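Local coordinates for Pyrimidine/purine nucleoside phosphorylase (Acinetobacter sp. ADP1, PDB 3HQX), which probably catalyses the reversible phosphorolysis of diverse purine and pyrimidine nucleosides, releasing the free base and alpha-D-ribose 1-phosphate, at residues A7-N19 with S28-T40. Residues are numbered along the deposited sequence; the frame is centred on the assembly and turned at random.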
ATOM      1  N   ALA A   7     -12.141 -10.096   5.628  1.00  7.10           N
ATOM      2  CA  ALA A   7     -11.839  -8.873   4.924  1.00  5.75           C
ATOM      3  C   ALA A   7     -10.762  -8.057   5.665  1.00  4.22           C
ATOM      4  O   ALA A   7     -10.373  -7.015   5.156  1.00  5.22           O
ATOM      5  CB  ALA A   7     -13.111  -8.035   4.725  1.00  6.45           C
ATOM      6  N   GLN A   8     -10.341  -8.515   6.837  1.00  5.24           N
ATOM      7  CA  GLN A   8      -9.389  -7.723   7.629  1.00  4.55           C
ATOM      8  C   GLN A   8      -8.496  -8.626   8.434  1.00  5.11           C
ATOM      9  O   GLN A   8      -8.828  -9.770   8.692  1.00  5.79           O
ATOM     10  CB  GLN A   8     -10.116  -6.752   8.565  1.00  5.89           C
ATOM     11  CG  GLN A   8     -10.931  -7.425   9.648  1.00  7.57           C
ATOM     12  CD  GLN A   8     -11.988  -6.519  10.220  1.00  9.34           C
ATOM     13  OE1 GLN A   8     -12.721  -5.854   9.474  1.00 12.57           O
ATOM     14  NE2 GLN A   8     -12.091  -6.476  11.540  1.00  8.46           N
ATOM     15  N   PHE A   9      -7.372  -8.070   8.861  1.00  5.96           N
ATOM     16  CA  PHE A   9      -6.531  -8.682   9.892  1.00  6.29           C
ATOM     17  C   PHE A   9      -6.798  -7.978  11.203  1.00  7.01           C
ATOM     18  O   PHE A   9      -6.882  -6.783  11.203  1.00  8.61           O
ATOM     19  CB  PHE A   9      -5.031  -8.475   9.554  1.00  7.62           C
ATOM     20  CG  PHE A   9      -4.547  -9.287   8.351  1.00  7.55           C
ATOM     21  CD1 PHE A   9      -4.736 -10.634   8.287  1.00  6.25           C
ATOM     22  CD2 PHE A   9      -3.865  -8.667   7.321  1.00 10.11           C
ATOM     23  CE1 PHE A   9      -4.296 -11.385   7.157  1.00  8.71           C
ATOM     24  CE2 PHE A   9      -3.405  -9.408   6.200  1.00  9.60           C
ATOM     25  CZ  PHE A   9      -3.630 -10.741   6.151  1.00  8.00           C
ATOM     26  N   ASP A  10      -6.946  -8.728  12.279  1.00  6.36           N
ATOM     27  CA  ASP A  10      -7.178  -8.143  13.594  1.00  8.49           C
ATOM     28  C   ASP A  10      -5.983  -8.430  14.513  1.00  7.45           C
ATOM     29  O   ASP A  10      -5.338  -9.479  14.380  1.00  8.56           O
ATOM     30  CB  ASP A  10      -8.404  -8.789  14.197  1.00  9.14           C
ATOM     31  CG  ASP A  10      -9.665  -8.348  13.535  1.00 13.35           C
ATOM     32  OD1 ASP A  10      -9.742  -7.141  13.203  1.00 12.95           O
ATOM     33  OD2 ASP A  10     -10.547  -9.220  13.373  1.00 15.34           O
ATOM     34  N   HIS A  11      -5.727  -7.533  15.465  1.00  9.47           N
ATOM     35  CA  HIS A  11      -4.693  -7.725  16.481  1.00  9.34           C
ATOM     36  C   HIS A  11      -3.309  -7.884  15.883  1.00  8.39           C
ATOM     37  O   HIS A  11      -2.511  -8.760  16.301  1.00  8.88           O
ATOM     38  CB  HIS A  11      -5.033  -8.973  17.307  1.00 10.92           C
ATOM     39  CG  HIS A  11      -6.409  -8.943  17.872  1.00 13.21           C
ATOM     40  ND1 HIS A  11      -6.814  -7.967  18.750  1.00 19.06           N
ATOM     41  CD2 HIS A  11      -7.483  -9.740  17.670  1.00 18.33           C
ATOM     42  CE1 HIS A  11      -8.079  -8.166  19.075  1.00 22.51           C
ATOM     43  NE2 HIS A  11      -8.512  -9.233  18.428  1.00 22.27           N
ATOM     44  N   VAL A  12      -3.010  -7.034  14.912  1.00  6.65           N
ATOM     45  CA  VAL A  12      -1.708  -7.117  14.225  1.00  5.59           C
ATOM     46  C   VAL A  12      -0.851  -5.849  14.475  1.00  6.05           C
ATOM     47  O   VAL A  12      -1.341  -4.787  14.840  1.00  5.79           O
ATOM     48  CB  VAL A  12      -1.836  -7.425  12.728  1.00  6.29           C
ATOM     49  CG1 VAL A  12      -2.427  -8.775  12.492  1.00  5.48           C
ATOM     50  CG2 VAL A  12      -2.608  -6.249  11.984  1.00  5.50           C
ATOM     51  N   THR A  13       0.440  -6.004  14.167  1.00  5.25           N
ATOM     52  CA  THR A  13       1.387  -4.920  14.023  1.00  5.47           C
ATOM     53  C   THR A  13       1.577  -4.681  12.548  1.00  5.31           C
ATOM     54  O   THR A  13       1.699  -5.634  11.732  1.00  6.85           O
ATOM     55  CB  THR A  13       2.740  -5.270  14.677  1.00  6.24           C
ATOM     56  OG1 THR A  13       2.585  -5.251  16.105  1.00  9.74           O
ATOM     57  CG2 THR A  13       3.834  -4.255  14.326  1.00  6.44           C
ATOM     58  N   VAL A  14       1.605  -3.412  12.151  1.00  6.17           N
ATOM     59  CA  VAL A  14       1.870  -3.076  10.780  1.00  7.63           C
ATOM     60  C   VAL A  14       3.065  -2.124  10.768  1.00  8.29           C
ATOM     61  O   VAL A  14       3.058  -1.101  11.468  1.00  8.82           O
ATOM     62  CB  VAL A  14       0.667  -2.420  10.069  1.00  8.37           C
ATOM     63  CG1 VAL A  14       1.028  -2.109   8.598  1.00  9.08           C
ATOM     64  CG2 VAL A  14      -0.522  -3.314  10.169  1.00 11.49           C
ATOM     65  N   ILE A  15       4.059  -2.453   9.958  1.00  6.52           N
ATOM     66  CA  ILE A  15       5.237  -1.578   9.787  1.00  7.81           C
ATOM     67  C   ILE A  15       4.865  -0.456   8.825  1.00  8.09           C
ATOM     68  O   ILE A  15       4.351  -0.690   7.710  1.00  9.24           O
ATOM     69  CB  ILE A  15       6.486  -2.358   9.312  1.00  8.41           C
ATOM     70  CG1 ILE A  15       6.732  -3.525  10.252  1.00 12.24           C
ATOM     71  CG2 ILE A  15       7.677  -1.419   9.103  1.00  9.98           C
ATOM     72  CD1 ILE A  15       6.980  -3.193  11.631  1.00 12.82           C
ATOM     73  N   LYS A  16       5.120   0.777   9.238  1.00  8.30           N
ATOM     74  CA  LYS A  16       4.627   1.934   8.437  1.00  8.27           C
ATOM     75  C   LYS A  16       5.315   2.089   7.067  1.00  8.58           C
ATOM     76  O   LYS A  16       4.662   2.410   6.072  1.00  9.02           O
ATOM     77  CB  LYS A  16       4.773   3.195   9.260  1.00  8.27           C
ATOM     78  CG  LYS A  16       3.909   3.211  10.524  1.00  7.83           C
ATOM     79  CD  LYS A  16       4.075   4.452  11.309  1.00 10.01           C
ATOM     80  CE  LYS A  16       3.432   4.416  12.671  1.00  9.39           C
ATOM     81  NZ  LYS A  16       3.624   5.654  13.519  1.00  8.94           N
ATOM     82  N   LYS A  17       6.632   1.928   7.010  1.00  7.47           N
ATOM     83  CA  LYS A  17       7.351   2.117   5.756  1.00  6.92           C
ATOM     84  C   LYS A  17       7.030   1.018   4.753  1.00  7.46           C
ATOM     85  O   LYS A  17       7.256  -0.197   5.032  1.00  8.42           O
ATOM     86  CB  LYS A  17       8.860   2.233   6.009  1.00  6.43           C
ATOM     87  CG  LYS A  17       9.722   2.301   4.806  1.00  4.91           C
ATOM     88  CD  LYS A  17       9.635   3.726   4.124  1.00  6.78           C
ATOM     89  CE  LYS A  17      10.183   3.740   2.710  1.00  6.25           C
ATOM     90  NZ  LYS A  17       9.194   3.254   1.662  1.00  6.66           N
ATOM     91  N   SER A  18       6.552   1.435   3.583  1.00  6.96           N
ATOM     92  CA  SER A  18       6.238   0.488   2.494  1.00  7.62           C
ATOM     93  C   SER A  18       7.486  -0.045   1.834  1.00  6.91           C
ATOM     94  O   SER A  18       8.582   0.528   1.972  1.00  6.77           O
ATOM     95  CB  SER A  18       5.379   1.180   1.441  1.00  6.78           C
ATOM     96  OG  SER A  18       6.133   2.180   0.811  1.00  7.94           O
ATOM     97  N   ASN A  19       7.299  -1.155   1.106  1.00  7.48           N
ATOM     98  CA  ASN A  19       8.284  -1.681   0.177  1.00  7.13           C
ATOM     99  C   ASN A  19       7.742  -1.521  -1.230  1.00  7.26           C
ATOM    100  O   ASN A  19       6.654  -2.008  -1.528  1.00  7.77           O
ATOM    101  CB  ASN A  19       8.572  -3.139   0.524  1.00  8.10           C
ATOM    102  CG  ASN A  19       9.210  -3.274   1.894  1.00  8.59           C
ATOM    103  OD1 ASN A  19      10.325  -2.754   2.138  1.00  9.73           O
ATOM    104  ND2 ASN A  19       8.446  -3.828   2.866  1.00 11.16           N
ATOM    105  N   SER A  28       3.828  -2.687  -0.954  1.00  6.72           N
ATOM    106  CA  SER A  28       3.383  -3.573   0.119  1.00  8.27           C
ATOM    107  C   SER A  28       3.823  -3.101   1.491  1.00  7.30           C
ATOM    108  O   SER A  28       4.747  -2.283   1.606  1.00  8.81           O
ATOM    109  CB  SER A  28       3.808  -4.991  -0.142  1.00  8.24           C
ATOM    110  OG  SER A  28       5.206  -5.175  -0.048  1.00 11.14           O
ATOM    111  N   HIS A  29       3.182  -3.640   2.502  1.00  6.80           N
ATOM    112  CA  HIS A  29       3.587  -3.466   3.915  1.00  7.07           C
ATOM    113  C   HIS A  29       3.643  -4.818   4.608  1.00  7.83           C
ATOM    114  O   HIS A  29       2.945  -5.771   4.222  1.00  7.56           O
ATOM    115  CB  HIS A  29       2.596  -2.614   4.658  1.00  7.65           C
ATOM    116  CG  HIS A  29       2.587  -1.166   4.216  1.00  6.47           C
ATOM    117  ND1 HIS A  29       1.876  -0.760   3.116  1.00  8.10           N
ATOM    118  CD2 HIS A  29       3.150  -0.049   4.739  1.00  6.04           C
ATOM    119  CE1 HIS A  29       2.019   0.556   2.967  1.00  8.43           C
ATOM    120  NE2 HIS A  29       2.792   1.013   3.935  1.00  9.28           N
ATOM    121  N   THR A  30       4.508  -4.863   5.606  1.00  4.56           N
ATOM    122  CA  THR A  30       4.658  -6.021   6.461  1.00  5.08           C
ATOM    123  C   THR A  30       3.657  -5.961   7.570  1.00  5.52           C
ATOM    124  O   THR A  30       3.530  -4.970   8.259  1.00  5.42           O
ATOM    125  CB  THR A  30       6.041  -6.079   7.062  1.00  5.41           C
ATOM    126  OG1 THR A  30       6.981  -6.182   5.979  1.00  6.64           O
ATOM    127  CG2 THR A  30       6.197  -7.286   7.988  1.00  5.17           C
ATOM    128  N   VAL A  31       3.016  -7.115   7.796  1.00  6.84           N
ATOM    129  CA  VAL A  31       2.038  -7.313   8.884  1.00  6.73           C
ATOM    130  C   VAL A  31       2.546  -8.471   9.784  1.00  7.52           C
ATOM    131  O   VAL A  31       2.928  -9.512   9.279  1.00  8.00           O
ATOM    132  CB  VAL A  31       0.662  -7.686   8.319  1.00  8.15           C
ATOM    133  CG1 VAL A  31      -0.301  -7.967   9.422  1.00  8.88           C
ATOM    134  CG2 VAL A  31       0.133  -6.569   7.420  1.00  6.04           C
ATOM    135  N   GLN A  32       2.602  -8.232  11.082  1.00  5.78           N
ATOM    136  CA  GLN A  32       3.134  -9.199  12.055  1.00  7.45           C
ATOM    137  C   GLN A  32       2.058  -9.559  13.060  1.00  6.47           C
ATOM    138  O   GLN A  32       1.335  -8.715  13.598  1.00  6.05           O
ATOM    139  CB  GLN A  32       4.339  -8.635  12.803  1.00  7.39           C
ATOM    140  CG  GLN A  32       5.440  -8.308  11.834  1.00 12.04           C
ATOM    141  CD  GLN A  32       6.578  -7.450  12.374  1.00 19.84           C
ATOM    142  OE1 GLN A  32       6.389  -6.484  13.140  1.00 23.06           O
ATOM    143  NE2 GLN A  32       7.801  -7.781  11.921  1.00 23.04           N
ATOM    144  N   PHE A  33       1.935 -10.852  13.289  1.00  6.40           N
ATOM    145  CA  PHE A  33       0.874 -11.400  14.101  1.00  5.98           C
ATOM    146  C   PHE A  33       1.348 -11.686  15.536  1.00  6.34           C
ATOM    147  O   PHE A  33       2.548 -11.672  15.793  1.00  5.72           O
ATOM    148  CB  PHE A  33       0.304 -12.665  13.397  1.00  6.59           C
ATOM    149  CG  PHE A  33      -0.384 -12.354  12.111  1.00  6.15           C
ATOM    150  CD1 PHE A  33      -1.735 -12.219  12.094  1.00  9.75           C
ATOM    151  CD2 PHE A  33       0.321 -12.067  10.975  1.00 10.08           C
ATOM    152  CE1 PHE A  33      -2.354 -11.861  10.988  1.00  7.66           C
ATOM    153  CE2 PHE A  33      -0.324 -11.701   9.846  1.00 11.48           C
ATOM    154  CZ  PHE A  33      -1.670 -11.629   9.863  1.00  7.54           C
ATOM    155  N   GLU A  34       0.395 -11.866  16.466  1.00  5.80           N
ATOM    156  CA  GLU A  34       0.635 -12.072  17.869  1.00  6.81           C
ATOM    157  C   GLU A  34       1.528 -13.286  18.140  1.00  5.09           C
ATOM    158  O   GLU A  34       2.289 -13.264  19.079  1.00  5.52           O
ATOM    159  CB  GLU A  34      -0.676 -12.192  18.672  1.00  8.31           C
ATOM    160  CG  GLU A  34      -1.329 -10.812  18.967  1.00 13.30           C
ATOM    161  CD  GLU A  34      -2.603 -10.887  19.832  1.00 19.00           C
ATOM    162  OE1 GLU A  34      -3.099 -12.009  20.142  1.00 21.42           O
ATOM    163  OE2 GLU A  34      -3.116  -9.798  20.204  1.00 24.80           O
ATOM    164  N   ASP A  35       1.459 -14.259  17.257  1.00  7.12           N
ATOM    165  CA  ASP A  35       2.268 -15.480  17.374  1.00  6.98           C
ATOM    166  C   ASP A  35       3.666 -15.338  16.763  1.00  7.29           C
ATOM    167  O   ASP A  35       4.440 -16.323  16.759  1.00  6.97           O
ATOM    168  CB  ASP A  35       1.544 -16.693  16.755  1.00  8.25           C
ATOM    169  CG  ASP A  35       1.411 -16.624  15.231  1.00  8.09           C
ATOM    170  OD1 ASP A  35       1.832 -15.639  14.605  1.00  7.36           O
ATOM    171  OD2 ASP A  35       0.853 -17.573  14.655  1.00 10.68           O
ATOM    172  N   GLY A  36       4.013 -14.137  16.307  1.00  7.31           N
ATOM    173  CA  GLY A  36       5.340 -13.853  15.735  1.00  8.07           C
ATOM    174  C   GLY A  36       5.484 -14.115  14.253  1.00  7.29           C
ATOM    175  O   GLY A  36       6.515 -13.811  13.719  1.00  8.20           O
ATOM    176  N   THR A  37       4.466 -14.632  13.581  1.00  7.15           N
ATOM    177  CA  THR A  37       4.478 -14.829  12.113  1.00  7.33           C
ATOM    178  C   THR A  37       4.216 -13.555  11.355  1.00  8.26           C
ATOM    179  O   THR A  37       3.735 -12.581  11.945  1.00  9.26           O
ATOM    180  CB  THR A  37       3.540 -15.912  11.668  1.00  8.25           C
ATOM    181  OG1 THR A  37       2.213 -15.544  11.990  1.00  8.25           O
ATOM    182  CG2 THR A  37       3.892 -17.267  12.383  1.00  7.35           C
ATOM    183  N   LYS A  38       4.631 -13.543  10.097  1.00  8.83           N
ATOM    184  CA  LYS A  38       4.556 -12.342   9.287  1.00  8.94           C
ATOM    185  C   LYS A  38       3.891 -12.644   7.947  1.00  8.04           C
ATOM    186  O   LYS A  38       4.015 -13.752   7.419  1.00  7.59           O
ATOM    187  CB  LYS A  38       5.942 -11.761   9.035  1.00 11.64           C
ATOM    188  CG  LYS A  38       6.674 -11.341  10.286  1.00 16.76           C
ATOM    189  CD  LYS A  38       7.843 -12.244  10.604  1.00 24.36           C
ATOM    190  CE  LYS A  38       8.687 -11.608  11.721  1.00 25.53           C
ATOM    191  NZ  LYS A  38       9.459 -10.422  11.218  1.00 27.48           N
ATOM    192  N   LYS A  39       3.230 -11.630   7.391  1.00  5.83           N
ATOM    193  CA  LYS A  39       2.638 -11.664   6.060  1.00  6.49           C
ATOM    194  C   LYS A  39       2.911 -10.320   5.400  1.00  6.55           C
ATOM    195  O   LYS A  39       3.326  -9.391   6.082  1.00  7.28           O
ATOM    196  CB  LYS A  39       1.130 -11.883   6.111  1.00  6.76           C
ATOM    197  CG  LYS A  39       0.739 -13.238   6.743  1.00  7.64           C
ATOM    198  CD  LYS A  39      -0.761 -13.445   6.768  1.00  8.17           C
ATOM    199  CE  LYS A  39      -1.169 -14.608   7.658  1.00 11.50           C
ATOM    200  NZ  LYS A  39      -0.444 -15.927   7.323  1.00 10.09           N
ATOM    201  N   THR A  40       2.797 -10.282   4.094  1.00  7.39           N
ATOM    202  CA  THR A  40       2.882  -9.023   3.318  1.00  8.27           C
ATOM    203  C   THR A  40       1.485  -8.747   2.805  1.00  7.06           C
ATOM    204  O   THR A  40       0.822  -9.664   2.293  1.00  9.93           O
ATOM    205  CB  THR A  40       3.809  -9.251   2.127  1.00  9.94           C
ATOM    206  OG1 THR A  40       5.114  -9.578   2.669  1.00 15.87           O
ATOM    207  CG2 THR A  40       3.972  -8.031   1.355  1.00 15.04           C
TER
HETATM  208  O   HOH W   1      -2.385 -11.424  15.624  1.00  9.64           O
HETATM  209  O   HOH W   2       5.961  -2.316   5.872  1.00 10.45           O
HETATM  210  O   HOH W   3       6.088  -4.551  -2.588  1.00 12.07           O
HETATM  211  O   HOH W   4       6.310  -5.434   2.352  1.00 20.81           O
HETATM  212  O   HOH W   5       8.835  -3.875   5.938  1.00 21.53           O
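Phe9 and Phe33 both carry CG anti to the carbonyl carbon (chi1 -70° in Phe9), and these torsions bring their rings together as a T-shaped pair. The edge of Phe33 meets the face of Phe9, the planes 88° apart, with Phe33 CZ 3.6 Å from Phe9 CD1. Val12 CG1 lies over a face of the Phe33 ring in a CH-pi contact, 3.4 Å from Phe33 CE1, while Val12 CB rests on Val31 CG1; a branched residue suits this place because it can serve both neighbours at once. Lys39 reaches the Phe9 ring through CD, its long methylene chain lying against the ring while the charged end extends beyond.

Next to this cluster the antiparallel hairpin is closed by backbone bonds. Thr13 N donates to Gln32 O, nearly straight at 175° and in the carbonyl plane, and Gln32 N returns a bond to Thr13 O. Regular pairing lapses at 16-18, where one water accepts from Thr30 N and donates to Ile15 O (2.9 Å) and Lys17 O. Here the flat His29 ring can offer one face to Ser18 CB, 3.6 Å from His29 NE2, in a CH-pi contact while Ile15 O lies at its edge. Pairing resumes where Asn19 N donates to Ser28 O (2.8 Å).

In this cupin-family protein the 12-21 strand is outermost within its chain, but the second subunit continues the sheet, and Thr13 OG1 bonds Asp10 of that subunit. The chemistry thus implies a division of labour: aromatic and branched groups pack strand 8-10 beside the hairpin, while water replaces strand pairing at the break.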